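Local coordinates for aminopeptidase C (Lactobacillus rhamnosus, PDB 4K7C), which probably cleaves residues from the N termini of peptides, as a hexameric cysteine aminopeptidase of the papain-like (C1-like) family, at residues T42-A47 with I331-I336; E93-Y98 with S158-T163; A266-K271 with R354-E359; I306-A311 with V412-Y417. One frame throughout, in Å; residues are numbered along the deposited sequence.

Contact 1 (T42-A47 with I331-I336)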
loop_
_atom_site.group_PDB
_atom_site.type_symbol
_atom_site.label_atom_id
_atom_site.label_comp_id
_atom_site.label_asym_id
_atom_site.label_seq_id
_atom_site.Cartn_x
_atom_site.Cartn_y
_atom_site.Cartn_z
ATOM N N THR A 42 -0.593 13.160 -27.481
ATOM C CA THR A 42 0.829 12.999 -27.361
ATOM C C THR A 42 1.602 14.074 -28.179
ATOM O O THR A 42 2.686 14.434 -27.792
ATOM C CB THR A 42 1.204 11.608 -27.737
ATOM O OG1 THR A 42 0.649 10.757 -26.742
ATOM C CG2 THR A 42 2.679 11.417 -27.752
ATOM N N ASP A 43 1.033 14.614 -29.232
ATOM C CA ASP A 43 1.708 15.745 -29.973
ATOM C C ASP A 43 1.990 16.966 -29.048
ATOM O O ASP A 43 2.982 17.676 -29.180
ATOM C CB ASP A 43 0.900 16.250 -31.135
ATOM C CG ASP A 43 0.700 15.167 -32.249
ATOM O OD1 ASP A 43 1.337 14.120 -32.193
ATOM O OD2 ASP A 43 -0.164 15.358 -33.127
ATOM N N SER A 44 1.052 17.202 -28.151
ATOM C CA SER A 44 1.252 18.244 -27.147
ATOM C C SER A 44 2.395 17.886 -26.214
ATOM O O SER A 44 3.260 18.767 -25.852
ATOM C CB SER A 44 -0.012 18.477 -26.391
ATOM O OG SER A 44 0.136 19.393 -25.334
ATOM N N LYS A 45 2.377 16.672 -25.701
ATOM C CA LYS A 45 3.504 16.244 -24.890
ATOM C C LYS A 45 4.875 16.458 -25.555
ATOM O O LYS A 45 5.868 16.873 -24.883
ATOM C CB LYS A 45 3.350 14.798 -24.473
ATOM C CG LYS A 45 2.111 14.516 -23.574
ATOM C CD LYS A 45 1.895 13.014 -23.311
ATOM C CE LYS A 45 0.671 12.782 -22.467
ATOM N NZ LYS A 45 0.415 11.341 -22.233
ATOM N N VAL A 46 4.968 16.131 -26.846
ATOM C CA VAL A 46 6.185 16.395 -27.587
ATOM C C VAL A 46 6.527 17.904 -27.637
ATOM O O VAL A 46 7.678 18.278 -27.354
ATOM C CB VAL A 46 6.153 15.705 -28.966
ATOM C CG1 VAL A 46 7.306 16.110 -29.875
ATOM C CG2 VAL A 46 6.055 14.161 -28.751
ATOM N N ALA A 47 5.549 18.732 -27.971
ATOM C CA ALA A 47 5.744 20.181 -28.115
ATOM C C ALA A 47 6.098 20.832 -26.808
ATOM O O ALA A 47 6.738 21.848 -26.804
ATOM C CB ALA A 47 4.478 20.823 -28.712
ATOM N N ILE A 331 1.060 19.890 -17.823
ATOM C CA ILE A 331 1.039 20.486 -19.124
ATOM C C ILE A 331 -0.250 21.309 -19.259
ATOM O O ILE A 331 -1.392 20.779 -19.086
ATOM C CB ILE A 331 1.059 19.367 -20.205
ATOM C CG1 ILE A 331 2.337 18.561 -20.174
ATOM C CG2 ILE A 331 0.886 20.008 -21.586
ATOM C CD1 ILE A 331 2.359 17.305 -21.012
ATOM N N LEU A 332 -0.063 22.600 -19.558
ATOM C CA LEU A 332 -1.134 23.527 -19.747
ATOM C C LEU A 332 -1.046 23.921 -21.240
ATOM O O LEU A 332 -0.195 24.721 -21.624
ATOM C CB LEU A 332 -0.915 24.750 -18.847
ATOM C CG LEU A 332 -0.626 24.558 -17.356
ATOM C CD1 LEU A 332 -0.488 25.841 -16.513
ATOM C CD2 LEU A 332 -1.688 23.697 -16.751
ATOM N N ASP A 333 -1.873 23.341 -22.090
ATOM C CA ASP A 333 -1.727 23.522 -23.513
ATOM C C ASP A 333 -3.140 23.312 -24.073
ATOM O O ASP A 333 -3.841 22.324 -23.752
ATOM C CB ASP A 333 -0.678 22.542 -24.154
ATOM C CG ASP A 333 -0.445 22.768 -25.653
ATOM O OD1 ASP A 333 -1.019 23.761 -26.254
ATOM O OD2 ASP A 333 0.289 21.894 -26.221
ATOM N N THR A 334 -3.570 24.288 -24.890
ATOM C CA THR A 334 -4.804 24.173 -25.655
ATOM C C THR A 334 -4.840 22.868 -26.496
ATOM O O THR A 334 -5.908 22.413 -26.806
ATOM C CB THR A 334 -4.990 25.364 -26.581
ATOM O OG1 THR A 334 -3.830 25.506 -27.375
ATOM C CG2 THR A 334 -5.245 26.612 -25.815
ATOM N N ASN A 335 -3.682 22.289 -26.822
ATOM C CA ASN A 335 -3.608 21.042 -27.598
ATOM C C ASN A 335 -3.520 19.749 -26.756
ATOM O O ASN A 335 -3.511 18.646 -27.377
ATOM C CB ASN A 335 -2.437 21.056 -28.654
ATOM C CG ASN A 335 -2.600 22.157 -29.689
ATOM O OD1 ASN A 335 -1.570 22.836 -30.132
ATOM N ND2 ASN A 335 -3.807 22.364 -30.108
ATOM N N ILE A 336 -3.495 19.851 -25.434
ATOM C CA ILE A 336 -3.292 18.653 -24.596
ATOM C C ILE A 336 -4.414 17.656 -24.743
ATOM O O ILE A 336 -4.168 16.434 -24.657
ATOM C CB ILE A 336 -2.885 18.973 -23.139
ATOM C CG1 ILE A 336 -2.436 17.730 -22.422
ATOM C CG2 ILE A 336 -4.078 19.570 -22.352
ATOM C CD1 ILE A 336 -1.221 17.066 -22.998
#
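An Asx turn laid over a type I beta turn, D333 to I336, receives one side of the short helix 42-47. The D333 carboxylate has two tasks. OD1 of D333 accepts from the backbone N of N335 at 3.1 Å, nearly straight at the hydrogen (170°) although the donor stands well above the carboxylate plane; S400 binds this oxygen too. OD2 of D333 faces the helix and takes the hydroxyl proton of S44 OG at 2.7 Å. D333 CG (chi1 -177°) and S44 OG (chi1 175°) both stand anti to their backbone N, so the two short side chains meet tip to tip. Two isoleucines pack beside this buried bond: I336 CD1 is 3.6 Å from S44 OG, and I331 CG2 is 3.9 Å from it. Next to S44, the extended K45 chain crosses I331 at about a right angle, K45 CG lying 3.8 Å from I331 CD1, while NZ goes on to a glycerol. T42 and V46 of the same helix pack on P161 and S158 of a neighbouring subunit. One aspartate oxygen thus holds a helix serine, and the other closes an Asx turn just after strand 331-332.

Contact 2 (E93-Y98 with S158-T163)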
loop_
_atom_site.group_PDB
_atom_site.type_symbol
_atom_site.label_atom_id
_atom_site.label_comp_id
_atom_site.label_asym_id
_atom_site.label_seq_id
_atom_site.Cartn_x
_atom_site.Cartn_y
_atom_site.Cartn_z
ATOM N N GLU A 93 12.565 28.680 2.475
ATOM C CA GLU A 93 11.131 28.976 2.412
ATOM C C GLU A 93 10.677 29.973 3.508
ATOM O O GLU A 93 11.160 29.924 4.615
ATOM C CB GLU A 93 10.247 27.731 2.592
ATOM C CG GLU A 93 9.793 26.936 1.418
ATOM C CD GLU A 93 8.834 25.795 1.845
ATOM O OE1 GLU A 93 9.344 24.871 2.496
ATOM O OE2 GLU A 93 7.574 25.890 1.670
ATOM N N LEU A 94 9.755 30.854 3.116
ATOM C CA LEU A 94 9.049 31.721 4.051
ATOM C C LEU A 94 7.810 31.031 4.558
ATOM O O LEU A 94 7.247 30.139 3.831
ATOM C CB LEU A 94 8.688 33.030 3.352
ATOM C CG LEU A 94 9.887 33.858 2.858
ATOM C CD1 LEU A 94 9.576 34.894 1.730
ATOM C CD2 LEU A 94 10.595 34.513 4.056
ATOM N N SER A 95 7.317 31.476 5.716
ATOM C CA SER A 95 6.144 30.886 6.325
ATOM C C SER A 95 4.850 31.288 5.608
ATOM O O SER A 95 4.371 32.396 5.740
ATOM C CB SER A 95 6.037 31.291 7.778
ATOM O OG SER A 95 4.941 30.800 8.418
ATOM N N GLN A 96 4.246 30.316 4.931
ATOM C CA GLN A 96 2.876 30.553 4.411
ATOM C C GLN A 96 1.783 30.530 5.463
ATOM O O GLN A 96 0.736 31.044 5.210
ATOM C CB GLN A 96 2.580 29.539 3.293
ATOM C CG GLN A 96 3.705 29.419 2.302
ATOM C CD GLN A 96 4.679 28.344 2.591
ATOM O OE1 GLN A 96 4.716 27.757 3.686
ATOM N NE2 GLN A 96 5.609 28.128 1.615
ATOM N N ASN A 97 2.025 29.929 6.634
ATOM C CA ASN A 97 1.097 29.923 7.710
ATOM C C ASN A 97 1.004 31.374 8.302
ATOM O O ASN A 97 -0.081 31.786 8.649
ATOM C CB ASN A 97 1.468 28.950 8.750
ATOM C CG ASN A 97 0.361 28.719 9.748
ATOM O OD1 ASN A 97 -0.831 29.003 9.478
ATOM N ND2 ASN A 97 0.699 28.144 10.859
ATOM N N TYR A 98 2.126 32.075 8.363
ATOM C CA TYR A 98 2.194 33.456 8.875
ATOM C C TYR A 98 1.212 34.346 8.124
ATOM O O TYR A 98 0.381 34.995 8.757
ATOM C CB TYR A 98 3.650 33.999 8.880
ATOM C CG TYR A 98 3.796 35.326 9.605
ATOM C CD1 TYR A 98 3.865 35.422 10.999
ATOM C CD2 TYR A 98 3.806 36.490 8.877
ATOM C CE1 TYR A 98 3.994 36.665 11.631
ATOM C CE2 TYR A 98 3.868 37.739 9.516
ATOM C CZ TYR A 98 4.021 37.793 10.867
ATOM O OH TYR A 98 4.151 39.069 11.504
ATOM N N SER A 158 10.547 27.968 9.163
ATOM C CA SER A 158 10.923 27.335 10.424
ATOM C C SER A 158 10.436 28.057 11.642
ATOM O O SER A 158 10.315 27.461 12.659
ATOM C CB SER A 158 12.451 27.178 10.543
ATOM O OG SER A 158 13.081 28.447 10.578
ATOM N N VAL A 159 10.122 29.355 11.501
ATOM C CA VAL A 159 9.748 30.191 12.633
ATOM C C VAL A 159 8.247 30.213 12.909
ATOM O O VAL A 159 7.825 30.451 14.074
ATOM C CB VAL A 159 10.311 31.625 12.395
ATOM C CG1 VAL A 159 9.808 32.604 13.441
ATOM C CG2 VAL A 159 11.835 31.609 12.453
HETATM N N MSE A 160 7.444 29.937 11.896
HETATM C CA MSE A 160 6.012 29.711 12.040
HETATM C C MSE A 160 5.617 28.528 11.114
HETATM O O MSE A 160 5.169 28.740 9.972
HETATM C CB MSE A 160 5.086 30.861 11.740
HETATM C CG MSE A 160 3.801 30.498 12.387
HETATM SE SE MSE A 160 2.489 31.982 12.239
HETATM C CE MSE A 160 1.052 31.308 13.356
ATOM N N PRO A 161 5.889 27.320 11.587
ATOM C CA PRO A 161 5.621 26.119 10.810
ATOM C C PRO A 161 4.137 25.874 10.547
ATOM O O PRO A 161 3.207 26.449 11.225
ATOM C CB PRO A 161 6.174 24.981 11.693
ATOM C CG PRO A 161 6.957 25.579 12.774
ATOM C CD PRO A 161 6.459 27.006 12.901
ATOM N N GLU A 162 3.889 24.996 9.600
ATOM C CA GLU A 162 2.550 24.498 9.379
ATOM C C GLU A 162 1.952 23.777 10.612
ATOM O O GLU A 162 2.634 23.143 11.435
ATOM C CB GLU A 162 2.500 23.535 8.127
ATOM C CG GLU A 162 2.955 24.238 6.861
ATOM C CD GLU A 162 1.860 25.145 6.346
ATOM O OE1 GLU A 162 0.732 24.616 6.167
ATOM O OE2 GLU A 162 2.149 26.358 6.125
ATOM N N THR A 163 0.643 23.826 10.659
ATOM C CA THR A 163 -0.176 23.057 11.576
ATOM C C THR A 163 -1.157 22.162 10.764
ATOM O O THR A 163 -1.122 22.128 9.545
ATOM C CB THR A 163 -0.987 23.957 12.472
ATOM O OG1 THR A 163 -1.958 24.617 11.672
ATOM C CG2 THR A 163 -0.073 25.015 13.271
HETATM O O HOH W 1 12.691 28.418 7.077
HETATM O O HOH W 2 4.241 27.813 7.143
#
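Direct hydrogen bonds come first. S95 OG, anti to its backbone N, donates to M160 O at 2.6 Å, in the carbonyl plane and on a lone pair. The same OG accepts from Y98 N at 3.1 Å, which makes S95 the N-cap of helix 96-117. Two residues on, N97 ND2 gives a proton to P161 O at 3.0 Å from above the carbonyl plane, and ND2 also bonds L219 O. An alanine here in place of S95 would remove the hydroxyl and would probably leave both the helix start and the M160 carbonyl less firmly held. Water-mediated links follow: one water accepts from N97 N at 3.1 Å and lies 2.7 Å from E162 OE2, within bonding reach of M160 O as well; another joins E93 O to S158 N. The apolar part belongs to M160, a selenomethionine, whose extended chain brings SE to the edge of the Y98 ring, 3.9 Å from Y98 CD1, in a Met-aromatic contact crossed at about a right angle. Y98 OH itself bonds Y152 O. As for charge, E162 OE1 pairs with R69 and binds S166 and S167. With an arginine beside it and the helix N terminus close to OE2, the E162 carboxylate is probably kept ionised, while serine and water serve the first N-H groups of the helix.

Contact 3 (A266-K271 with R354-E359)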
loop_
_atom_site.group_PDB
_atom_site.type_symbol
_atom_site.label_atom_id
_atom_site.label_comp_id
_atom_site.label_asym_id
_atom_site.label_seq_id
_atom_site.Cartn_x
_atom_site.Cartn_y
_atom_site.Cartn_z
ATOM N N ALA A 266 -8.520 41.301 -19.522
ATOM C CA ALA A 266 -9.888 40.930 -19.494
ATOM C C ALA A 266 -10.570 41.669 -20.697
ATOM O O ALA A 266 -10.910 42.866 -20.598
ATOM C CB ALA A 266 -10.449 41.298 -18.189
ATOM N N PRO A 267 -10.649 41.007 -21.852
ATOM C CA PRO A 267 -10.956 41.691 -23.093
ATOM C C PRO A 267 -12.473 41.867 -23.322
ATOM O O PRO A 267 -13.001 41.561 -24.383
ATOM C CB PRO A 267 -10.341 40.798 -24.137
ATOM C CG PRO A 267 -10.467 39.400 -23.537
ATOM C CD PRO A 267 -10.117 39.633 -22.091
ATOM N N THR A 268 -13.140 42.365 -22.335
ATOM C CA THR A 268 -14.588 42.476 -22.371
ATOM C C THR A 268 -14.972 43.926 -22.575
ATOM O O THR A 268 -14.163 44.852 -22.379
ATOM C CB THR A 268 -15.229 41.862 -21.128
ATOM O OG1 THR A 268 -14.671 42.416 -19.944
ATOM C CG2 THR A 268 -15.065 40.306 -21.148
ATOM N N ALA A 269 -16.198 44.125 -23.034
ATOM C CA ALA A 269 -16.615 45.489 -23.445
ATOM C C ALA A 269 -16.673 46.495 -22.278
ATOM O O ALA A 269 -16.470 47.691 -22.486
ATOM C CB ALA A 269 -17.952 45.409 -24.150
ATOM N N ASP A 270 -16.963 46.030 -21.077
ATOM C CA ASP A 270 -17.030 46.911 -19.906
ATOM C C ASP A 270 -15.631 47.329 -19.387
ATOM O O ASP A 270 -15.551 48.067 -18.412
ATOM C CB ASP A 270 -17.803 46.219 -18.765
ATOM C CG ASP A 270 -17.097 44.932 -18.235
ATOM O OD1 ASP A 270 -16.591 44.115 -19.074
ATOM O OD2 ASP A 270 -17.100 44.698 -16.971
ATOM N N LYS A 271 -14.550 46.791 -19.971
ATOM C CA LYS A 271 -13.193 47.010 -19.462
ATOM C C LYS A 271 -12.229 47.509 -20.514
ATOM O O LYS A 271 -11.304 46.798 -20.948
ATOM C CB LYS A 271 -12.674 45.723 -18.797
ATOM C CG LYS A 271 -13.533 45.256 -17.687
ATOM C CD LYS A 271 -13.030 43.933 -17.123
ATOM C CE LYS A 271 -13.729 43.567 -15.800
ATOM N NZ LYS A 271 -15.068 42.949 -15.935
ATOM N N ARG A 354 -15.874 33.512 -22.551
ATOM C CA ARG A 354 -15.731 32.686 -21.350
ATOM C C ARG A 354 -15.867 33.461 -20.042
ATOM O O ARG A 354 -16.489 33.017 -19.123
ATOM C CB ARG A 354 -14.410 31.953 -21.339
ATOM C CG ARG A 354 -14.215 30.956 -22.439
ATOM C CD ARG A 354 -13.037 30.041 -22.099
ATOM N NE ARG A 354 -12.486 29.354 -23.246
ATOM C CZ ARG A 354 -11.614 29.865 -24.102
ATOM N NH1 ARG A 354 -10.982 31.056 -23.894
ATOM N NH2 ARG A 354 -11.229 29.080 -25.076
ATOM N N LEU A 355 -15.386 34.713 -20.014
ATOM C CA LEU A 355 -15.596 35.564 -18.832
ATOM C C LEU A 355 -17.023 35.912 -18.657
ATOM O O LEU A 355 -17.532 35.820 -17.552
ATOM C CB LEU A 355 -14.737 36.892 -18.929
ATOM C CG LEU A 355 -13.189 36.616 -18.845
ATOM C CD1 LEU A 355 -12.286 37.759 -19.235
ATOM C CD2 LEU A 355 -12.830 36.217 -17.418
ATOM N N ASP A 356 -17.621 36.492 -19.719
ATOM C CA ASP A 356 -18.960 37.005 -19.673
ATOM C C ASP A 356 -19.943 35.900 -19.335
ATOM O O ASP A 356 -21.000 36.159 -18.745
ATOM C CB ASP A 356 -19.373 37.697 -20.997
ATOM C CG ASP A 356 -18.771 39.084 -21.181
ATOM O OD1 ASP A 356 -18.290 39.691 -20.217
ATOM O OD2 ASP A 356 -18.734 39.494 -22.312
ATOM N N TYR A 357 -19.679 34.668 -19.813
ATOM C CA TYR A 357 -20.666 33.598 -19.654
ATOM C C TYR A 357 -20.291 32.660 -18.530
ATOM O O TYR A 357 -20.950 31.649 -18.370
ATOM C CB TYR A 357 -20.869 32.818 -20.981
ATOM C CG TYR A 357 -21.812 33.567 -21.904
ATOM C CD1 TYR A 357 -23.175 33.155 -22.053
ATOM C CD2 TYR A 357 -21.387 34.699 -22.556
ATOM C CE1 TYR A 357 -24.011 33.869 -22.842
ATOM C CE2 TYR A 357 -22.259 35.438 -23.324
ATOM C CZ TYR A 357 -23.564 34.992 -23.491
ATOM O OH TYR A 357 -24.477 35.676 -24.286
ATOM N N GLY A 358 -19.318 33.024 -17.663
ATOM C CA GLY A 358 -19.117 32.201 -16.445
ATOM C C GLY A 358 -18.339 30.902 -16.607
ATOM O O GLY A 358 -18.248 30.068 -15.683
ATOM N N GLU A 359 -17.762 30.740 -17.777
ATOM C CA GLU A 359 -17.005 29.558 -18.116
ATOM C C GLU A 359 -15.581 29.608 -17.516
ATOM O O GLU A 359 -15.063 28.579 -17.172
ATOM C CB GLU A 359 -16.948 29.413 -19.628
ATOM C CG GLU A 359 -16.020 28.286 -20.175
ATOM C CD GLU A 359 -16.199 26.902 -19.522
ATOM O OE1 GLU A 359 -17.285 26.585 -19.058
ATOM O OE2 GLU A 359 -15.212 26.140 -19.569
HETATM O O HOH W 3 -17.621 41.798 -23.627
HETATM O O HOH W 4 -18.696 42.181 -19.894
#
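The flat groups are the carboxylates of D356 and D270. T268 CG2 leans on the D356 carboxylate from one side, 3.4 Å from D356 OD1, the two side chains sliding past each other in opposite directions. Each D356 oxygen also holds a water: the one at OD2 accepts from A269 N, and the one at OD1, only 2.5 Å from D356 OD1, donates to D270 OD1 as well. The D270 carboxylate is gripped on the syn lone pairs of both oxygens, by T268 OG1 at 2.7 Å from D270 OD1 and by K271 NZ in a salt bridge at 2.9 Å from D270 OD2. P267 centres an inverse gamma turn that runs into a type I turn, T268 to K271; opposite, helix 351-356 ends in a Schellman motif with G358 at C-prime. The like charges D270 OD1 and D356 OD1 are 4.9 Å apart, and the bridging water and K271, itself paired with D440, probably ease the repulsion. L355 adds the apolar share: L355 CD1 lies 4.0 Å from P267 CD, the two side chains crossing at about a right angle, and 4.1 Å from A266 CB, while L355 CB touches T268 CG2. Beyond the helix, E359 forms a salt bridge with R181 of a neighbouring subunit.

Contact 4 (I306-A311 with V412-Y417). With GOL (glycerol), chain C.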
loop_
_atom_site.group_PDB
_atom_site.type_symbol
_atom_site.label_atom_id
_atom_site.label_comp_id
_atom_site.label_asym_id
_atom_site.label_seq_id
_atom_site.Cartn_x
_atom_site.Cartn_y
_atom_site.Cartn_z
ATOM N N ILE A 306 7.784 38.963 -20.411
ATOM C CA ILE A 306 9.060 38.625 -20.981
ATOM C C ILE A 306 10.234 39.559 -20.573
ATOM O O ILE A 306 11.301 39.125 -20.272
ATOM C CB ILE A 306 8.902 38.554 -22.516
ATOM C CG1 ILE A 306 8.003 37.390 -22.875
ATOM C CG2 ILE A 306 10.233 38.355 -23.208
ATOM C CD1 ILE A 306 7.429 37.433 -24.306
ATOM N N LYS A 307 9.961 40.860 -20.567
ATOM C CA LYS A 307 10.914 41.879 -20.140
ATOM C C LYS A 307 11.380 41.621 -18.683
ATOM O O LYS A 307 12.593 41.580 -18.355
ATOM C CB LYS A 307 10.243 43.247 -20.296
ATOM C CG LYS A 307 11.222 44.374 -20.167
ATOM C CD LYS A 307 10.548 45.702 -20.469
ATOM C CE LYS A 307 11.588 46.817 -20.528
ATOM N NZ LYS A 307 10.836 48.092 -20.570
ATOM N N GLN A 308 10.436 41.321 -17.820
ATOM C CA GLN A 308 10.736 41.023 -16.430
ATOM C C GLN A 308 11.570 39.713 -16.306
ATOM O O GLN A 308 12.593 39.644 -15.593
ATOM C CB GLN A 308 9.433 41.025 -15.594
ATOM C CG GLN A 308 9.646 40.870 -14.118
ATOM C CD GLN A 308 8.542 41.452 -13.273
ATOM O OE1 GLN A 308 8.114 42.593 -13.486
ATOM N NE2 GLN A 308 8.072 40.679 -12.287
ATOM N N LEU A 309 11.136 38.663 -17.000
ATOM C CA LEU A 309 11.949 37.434 -17.059
ATOM C C LEU A 309 13.376 37.644 -17.578
ATOM O O LEU A 309 14.333 37.109 -17.025
ATOM C CB LEU A 309 11.194 36.316 -17.879
ATOM C CG LEU A 309 9.901 35.854 -17.169
ATOM C CD1 LEU A 309 9.121 34.946 -18.120
ATOM C CD2 LEU A 309 10.215 35.089 -15.865
ATOM N N LYS A 310 13.527 38.470 -18.616
ATOM C CA LYS A 310 14.823 38.665 -19.243
ATOM C C LYS A 310 15.756 39.452 -18.284
ATOM O O LYS A 310 16.974 39.300 -18.315
ATOM C CB LYS A 310 14.662 39.391 -20.564
ATOM C CG LYS A 310 14.242 38.549 -21.735
ATOM C CD LYS A 310 14.171 39.461 -22.958
ATOM C CE LYS A 310 14.108 38.664 -24.219
ATOM N NZ LYS A 310 13.824 39.589 -25.351
ATOM N N ALA A 311 15.150 40.218 -17.367
ATOM C CA ALA A 311 15.862 40.870 -16.286
ATOM C C ALA A 311 16.207 40.001 -15.108
ATOM O O ALA A 311 16.810 40.478 -14.184
ATOM C CB ALA A 311 15.070 42.076 -15.826
ATOM N N VAL A 412 1.818 40.237 -12.258
ATOM C CA VAL A 412 2.288 41.326 -11.445
ATOM C C VAL A 412 3.648 41.748 -11.962
ATOM O O VAL A 412 4.625 40.979 -11.995
ATOM C CB VAL A 412 2.304 40.989 -9.950
ATOM C CG1 VAL A 412 2.877 42.121 -9.131
ATOM C CG2 VAL A 412 0.932 40.660 -9.449
ATOM N N ILE A 413 3.723 43.010 -12.433
ATOM C CA ILE A 413 4.921 43.562 -13.056
ATOM C C ILE A 413 5.514 44.771 -12.268
ATOM O O ILE A 413 4.713 45.574 -11.783
ATOM C CB ILE A 413 4.588 43.982 -14.495
ATOM C CG1 ILE A 413 4.107 42.704 -15.307
ATOM C CG2 ILE A 413 5.759 44.603 -15.161
ATOM C CD1 ILE A 413 5.168 41.695 -15.549
ATOM N N SER A 414 6.846 44.849 -12.154
ATOM C CA SER A 414 7.486 46.062 -11.580
ATOM C C SER A 414 7.245 47.220 -12.515
ATOM O O SER A 414 7.458 47.129 -13.721
ATOM C CB SER A 414 8.967 45.997 -11.274
ATOM O OG SER A 414 9.346 44.811 -10.695
ATOM N N LYS A 415 6.722 48.274 -11.916
ATOM C CA LYS A 415 6.335 49.518 -12.592
ATOM C C LYS A 415 7.429 50.083 -13.516
ATOM O O LYS A 415 7.123 50.696 -14.560
ATOM C CB LYS A 415 5.864 50.542 -11.551
ATOM C CG LYS A 415 4.468 50.313 -10.998
ATOM C CD LYS A 415 4.167 51.306 -9.855
ATOM C CE LYS A 415 2.869 51.020 -9.263
ATOM N NZ LYS A 415 2.580 51.869 -8.083
ATOM N N LYS A 416 8.687 49.878 -13.133
ATOM C CA LYS A 416 9.778 50.363 -13.931
ATOM C C LYS A 416 9.869 49.766 -15.351
ATOM O O LYS A 416 10.575 50.283 -16.186
ATOM C CB LYS A 416 11.081 50.080 -13.237
ATOM C CG LYS A 416 11.433 48.626 -13.133
ATOM C CD LYS A 416 12.572 48.499 -12.154
ATOM C CE LYS A 416 13.136 47.123 -12.148
ATOM N NZ LYS A 416 14.473 47.231 -11.470
ATOM N N TYR A 417 9.185 48.633 -15.599
ATOM C CA TYR A 417 9.193 48.019 -16.926
ATOM C C TYR A 417 8.100 48.598 -17.768
ATOM O O TYR A 417 8.062 48.323 -18.956
ATOM C CB TYR A 417 8.961 46.493 -16.787
ATOM C CG TYR A 417 10.042 45.819 -16.062
ATOM C CD1 TYR A 417 11.388 45.923 -16.507
ATOM C CD2 TYR A 417 9.775 45.071 -14.941
ATOM C CE1 TYR A 417 12.409 45.298 -15.822
ATOM C CE2 TYR A 417 10.779 44.460 -14.236
ATOM C CZ TYR A 417 12.088 44.573 -14.678
ATOM O OH TYR A 417 13.092 43.987 -13.974
HETATM C C1 GOL C . 7.974 40.277 -7.760
HETATM O O1 GOL C . 9.194 40.997 -8.002
HETATM C C2 GOL C . 6.837 40.717 -8.682
HETATM O O2 GOL C . 7.260 41.310 -9.920
HETATM C C3 GOL C . 5.794 39.609 -8.805
HETATM O O3 GOL C . 5.367 39.237 -10.097
HETATM O O HOH W 5 7.964 48.085 -21.642
#
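At V412 the strand presents its backbone oxygen to a glycerol, probably from the crystallisation liquor: GOL O3 donates to V412 O at 2.7 Å. GOL O2 accepts from Q308 NE2 at 2.6 Å, and that amide nitrogen also binds S314 O. I413 follows with its branches at the other end of the amide, CG2 lying 3.5 Å from Q308 OE1. S414 makes the central bond: its backbone N donates to Q308 OE1 at 2.9 Å (162° at the hydrogen), in the carbonyl plane and on a lone pair. Q308 reaches this far because CG is anti to the backbone N and the chain continues extended. A leucine here would lack the amide O and N and would probably leave the strand end at S414 less firmly held to the helix. The chain then turns into a 3-10 segment, where K416 CG sits over the centre of one face of the Y417 ring. Q308 CA lies over the opposite face, toward the rim. A311 CB approaches Y417 OH to 3.3 Å; that hydroxyl bonds E313. Last, K307 NZ donates to Y417 O at 3.2 Å, from above the carbonyl plane, with a water bridging the same pair. Segment 306-310 crosses strand segment 412-414 at 60°, and its helix, 298-310, packs against the antiparallel strands 315-319 and 408-414, consistent with the beta domain of papain-like peptidases.

Overall arrangement
From the N terminus, helix 42-47 opens contact 1, which closes only at 331-336. Contact 2 is nested inside that loop, joining the start of helix 96-117 to the loop before helix 170-192. Contacts 3 and 4 open later within it, at 266-271 and 306-311, but close beyond it, at 354-359 and 412-417, so both cross contact 1 and each other. Contacts 1 and 4 tie helices to strands of the beta region; contact 3 joins the loop after strand 260-264 to helix 351-356. Contacts 2 and 3 lie on opposite sides of the chain's centre, their own centres about 37 Å apart. Contacts 1 and 2 meet between subunits, segment 42-47 of one copy against segment 158-163 of another.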